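Local coordinates for hypothetical protein (Bacteroides caccae, PDB 4M8R) that is of unknown function but belongs to the DUF4784 family, pairing an Ig-like N-terminal domain with a WD40-like domain, at the interface of chains A and B and the interface of chains A and C. Numbering follows the deposited sequence. Chains: chain A/B/C, hypothetical protein.

Contact 1: the interface of chains A and B. Residues chain A 47-49, 61-62, 89; chain B 221, 224, 239.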
# COMPACT_ATOMS: atom_id res chain seq x y z
N ASP A 47 -5.12 26.42 -5.41
CA ASP A 47 -4.02 25.57 -4.96
C ASP A 47 -4.12 25.46 -3.43
O ASP A 47 -4.23 26.47 -2.75
CB ASP A 47 -2.66 26.14 -5.37
CG ASP A 47 -2.29 25.83 -6.83
OD1 ASP A 47 -3.10 25.23 -7.58
OD2 ASP A 47 -1.16 26.19 -7.24
N PHE A 48 -4.06 24.24 -2.92
CA PHE A 48 -4.20 23.98 -1.48
C PHE A 48 -2.87 23.54 -0.87
O PHE A 48 -2.13 22.78 -1.47
CB PHE A 48 -5.23 22.86 -1.24
CG PHE A 48 -6.62 23.19 -1.72
CD1 PHE A 48 -6.95 23.08 -3.06
CD2 PHE A 48 -7.60 23.57 -0.82
CE1 PHE A 48 -8.23 23.37 -3.49
CE2 PHE A 48 -8.88 23.86 -1.25
CZ PHE A 48 -9.19 23.76 -2.59
N ARG A 49 -2.60 24.03 0.34
CA ARG A 49 -1.46 23.58 1.14
C ARG A 49 -1.93 23.31 2.56
O ARG A 49 -2.53 24.19 3.17
CB ARG A 49 -0.38 24.64 1.15
CG ARG A 49 0.91 24.21 1.84
CD ARG A 49 1.68 25.40 2.38
NE ARG A 49 0.97 26.05 3.49
CZ ARG A 49 1.35 27.18 4.07
NH1 ARG A 49 2.44 27.82 3.67
NH2 ARG A 49 0.62 27.68 5.07
N TYR A 61 -0.37 18.82 -0.53
CA TYR A 61 -0.55 19.76 -1.64
C TYR A 61 -1.64 19.30 -2.58
O TYR A 61 -1.84 18.11 -2.76
CB TYR A 61 0.74 19.91 -2.44
CG TYR A 61 1.96 20.12 -1.59
CD1 TYR A 61 2.20 21.34 -0.98
CD2 TYR A 61 2.88 19.09 -1.39
CE1 TYR A 61 3.33 21.54 -0.19
CE2 TYR A 61 4.01 19.28 -0.60
CZ TYR A 61 4.23 20.51 -0.01
OH TYR A 61 5.35 20.71 0.77
N LEU A 62 -2.34 20.24 -3.18
CA LEU A 62 -3.33 19.94 -4.20
C LEU A 62 -3.49 21.16 -5.10
O LEU A 62 -3.49 22.28 -4.61
CB LEU A 62 -4.66 19.57 -3.56
CG LEU A 62 -5.73 18.99 -4.47
CD1 LEU A 62 -5.26 17.68 -5.11
CD2 LEU A 62 -7.02 18.78 -3.69
N ARG A 89 -4.27 26.49 3.54
CA ARG A 89 -3.94 27.74 2.87
C ARG A 89 -4.34 27.57 1.41
O ARG A 89 -3.81 26.69 0.71
CB ARG A 89 -2.44 28.03 2.98
CG ARG A 89 -1.90 29.05 1.99
CD ARG A 89 -0.39 29.16 2.13
NE ARG A 89 0.22 30.14 1.23
CZ ARG A 89 0.68 29.89 0.01
NH1 ARG A 89 0.62 28.67 -0.52
NH2 ARG A 89 1.22 30.88 -0.70
N ASN B 221 8.32 23.60 -1.91
CA ASN B 221 8.19 22.41 -2.72
C ASN B 221 7.98 22.85 -4.16
O ASN B 221 6.99 23.49 -4.48
CB ASN B 221 7.00 21.58 -2.27
CG ASN B 221 6.89 20.27 -3.02
OD1 ASN B 221 7.09 20.22 -4.24
ND2 ASN B 221 6.59 19.20 -2.30
N ALA B 224 5.81 19.68 -6.89
CA ALA B 224 4.38 19.34 -6.79
C ALA B 224 3.61 19.46 -8.11
O ALA B 224 2.69 18.68 -8.35
CB ALA B 224 3.72 20.19 -5.72
N PHE B 239 4.49 26.84 -3.10
CA PHE B 239 4.24 26.12 -1.86
C PHE B 239 5.36 26.30 -0.82
O PHE B 239 6.12 25.37 -0.55
CB PHE B 239 4.06 24.63 -2.16
CG PHE B 239 2.76 24.28 -2.85
CD1 PHE B 239 1.55 24.67 -2.31
CD2 PHE B 239 2.76 23.52 -4.00
CE1 PHE B 239 0.36 24.33 -2.92
CE2 PHE B 239 1.57 23.18 -4.62
CZ PHE B 239 0.37 23.58 -4.08
O HOH W 1 5.99 23.35 1.36
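B:Phe239 and A:Tyr61 form the aromatic part of this contact. The tyrosine ring comes over one face of the phenylalanine with its CD1 edge, displaced toward the rim, and A:Tyr61 CD1 lies 3.5 Å from B:Phe239 CG. The two side chains run past each other in opposite directions, which brings A:Tyr61 CB over the far end of the phenylalanine ring, 4.0 Å from B:Phe239 CZ. In B:Phe239 the ring lies opposite the carbonyl carbon and beside the backbone N (chi1 -72°), a setting that carries it against strands 43-50 and 60-66 of chain A.

Aliphatic and backbone groups of chain A also pack against the phenylalanine ring. A:Arg49 CB lies 4.0 Å from B:Phe239 CD1, and the backbone carbonyl oxygen of A:Phe48 is 3.3 Å from CE1 of the same ring. Behind them A:Arg89 CD sits over the centre of the A:Arg49 guanidinium, which limits that group on one face.

The remaining links are polar or mixed. B:Asn221 meets A:Tyr61 from the same side of the ring as B:Phe239, but toward the CE2-CZ edge, with its amide plane turned 72° from the phenol ring and its CB 3.7 Å from A:Tyr61 CZ. Its OD1 accepts the backbone N of B:Ala224 at 3.0 Å, tilted 32° from the carbonyl plane, a bond that helps fix the amide's rotation. A water in the plane of the tyrosine ring joins A:Tyr61 OH to the backbone O of B:Phe239, with 2.8 Å on either leg.

The patch thus fits a WD40-like-domain aromatic of one chain onto Ig-like strands of another; two-fold symmetry repeats it, which would suit a dimer, although the structure alone does not show that this pairing is the biological one.

Contact 2: the interface of chains A and C. Residues chain A 52-54, 56; chain C 266, 322, 324.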
# COMPACT_ATOMS: atom_id res chain seq x y z
N LEU A 52 -1.51 18.27 8.39
CA LEU A 52 -2.49 17.53 9.21
C LEU A 52 -2.16 17.59 10.71
O LEU A 52 -3.04 17.85 11.53
CB LEU A 52 -2.60 16.08 8.75
CG LEU A 52 -3.21 15.85 7.37
CD1 LEU A 52 -3.38 14.36 7.09
CD2 LEU A 52 -4.55 16.56 7.23
N GLY A 53 -0.90 17.35 11.05
CA GLY A 53 -0.45 17.42 12.44
C GLY A 53 0.42 18.64 12.64
O GLY A 53 -0.03 19.76 12.43
N GLU A 54 1.67 18.43 13.04
CA GLU A 54 2.64 19.50 13.05
C GLU A 54 3.24 19.64 11.64
O GLU A 54 3.25 18.68 10.88
CB GLU A 54 3.74 19.22 14.09
CG GLU A 54 3.23 19.07 15.52
CD GLU A 54 2.51 20.30 16.06
OE1 GLU A 54 2.70 21.41 15.52
OE2 GLU A 54 1.75 20.17 17.04
N LEU A 56 5.68 19.54 8.64
CA LEU A 56 6.90 18.87 8.22
C LEU A 56 6.98 18.97 6.70
O LEU A 56 5.95 19.13 6.04
CB LEU A 56 6.90 17.41 8.68
CG LEU A 56 6.14 16.36 7.84
CD1 LEU A 56 6.45 14.95 8.35
CD2 LEU A 56 4.63 16.60 7.83
N GLN C 266 5.08 13.85 17.68
CA GLN C 266 5.25 13.55 16.26
C GLN C 266 6.74 13.44 15.96
O GLN C 266 7.54 14.24 16.44
CB GLN C 266 4.58 14.60 15.36
CG GLN C 266 4.51 14.21 13.88
CD GLN C 266 3.83 15.25 13.00
OE1 GLN C 266 2.61 15.33 12.93
NE2 GLN C 266 4.64 16.04 12.29
N LEU C 322 5.24 8.03 8.70
CA LEU C 322 5.20 9.14 9.66
C LEU C 322 3.78 9.45 10.13
O LEU C 322 2.96 9.99 9.39
CB LEU C 322 5.85 10.40 9.06
CG LEU C 322 6.39 11.46 10.04
CD1 LEU C 322 5.27 12.13 10.83
CD2 LEU C 322 7.43 10.88 10.98
N GLN C 324 1.04 11.40 11.89
CA GLN C 324 0.85 12.83 12.15
C GLN C 324 -0.08 13.08 13.33
O GLN C 324 -1.14 12.46 13.43
CB GLN C 324 0.33 13.53 10.89
CG GLN C 324 1.41 13.72 9.84
CD GLN C 324 0.89 13.76 8.42
OE1 GLN C 324 1.19 14.68 7.67
NE2 GLN C 324 0.12 12.74 8.05
O HOH W 2 1.48 17.04 9.46
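C:Gln266 points its carboxamide at the backbone of A:Glu54 and engages it through both ends. OE1 of C:Gln266 accepts the backbone N of A:Glu54 at 3.2 Å, with 152° at the hydrogen; the donor stands above the carbonyl plane, 40° out of it, instead of on a lone pair. NE2 of C:Gln266 gives a weak bond to the backbone O of A:Glu54, at 3.3 Å. The glutamine reaches this peptide because CG is opposite the backbone N (chi1 -170°) and the chain stays extended beyond it. A leucine in its place would probably leave the backbone N and O of A:Glu54 without these partners from chain C and the loop less firmly held.

C:Gln324 approaches the same loop obliquely to A:Leu52, its NE2 4.0 Å from A:Leu52 CD1, and lies roughly perpendicular to A:Leu56, whose CD2 is 3.9 Å from its OE1. That OE1 also binds a water at 3.0 Å. The water is shared with the backbone N of A:Gly53, at 2.9 Å, and the backbone O of A:Glu54, so C:Gln324 is joined to the loop backbone through water.

A:Leu56 and C:Leu322 reach toward each other tip to tip, A:Leu56 CD1 lying 3.9 Å from C:Leu322 CG. C:Leu322 is poorly ordered, which makes this apolar end the less certain one.

In chain A the contact occupies the segment between strands 43-50 and 60-66 of the Ig-like domain; in chain C it uses loop residues of the WD40-like domain, C:Gln266 lying between strands 262-264 and 270-276, and C:Leu322 and C:Gln324 just before strand 325-333.

Contacts 1 and 2 lie about 16 Å apart, measured between the centres of their C-alpha atoms, and share no residue. They are tied together through chain A: contact 1 uses strands 43-50 and 60-66, and contact 2 the segment that joins them. This one hairpin-like stretch of the Ig-like domain therefore faces WD40-like regions of two different chains, strands 217-221 and 239-240 in chain B and loops in chain C. As both interfaces are two-fold, their combination can build the four-copy deposited assembly, though that tetramer may not be the form present in solution.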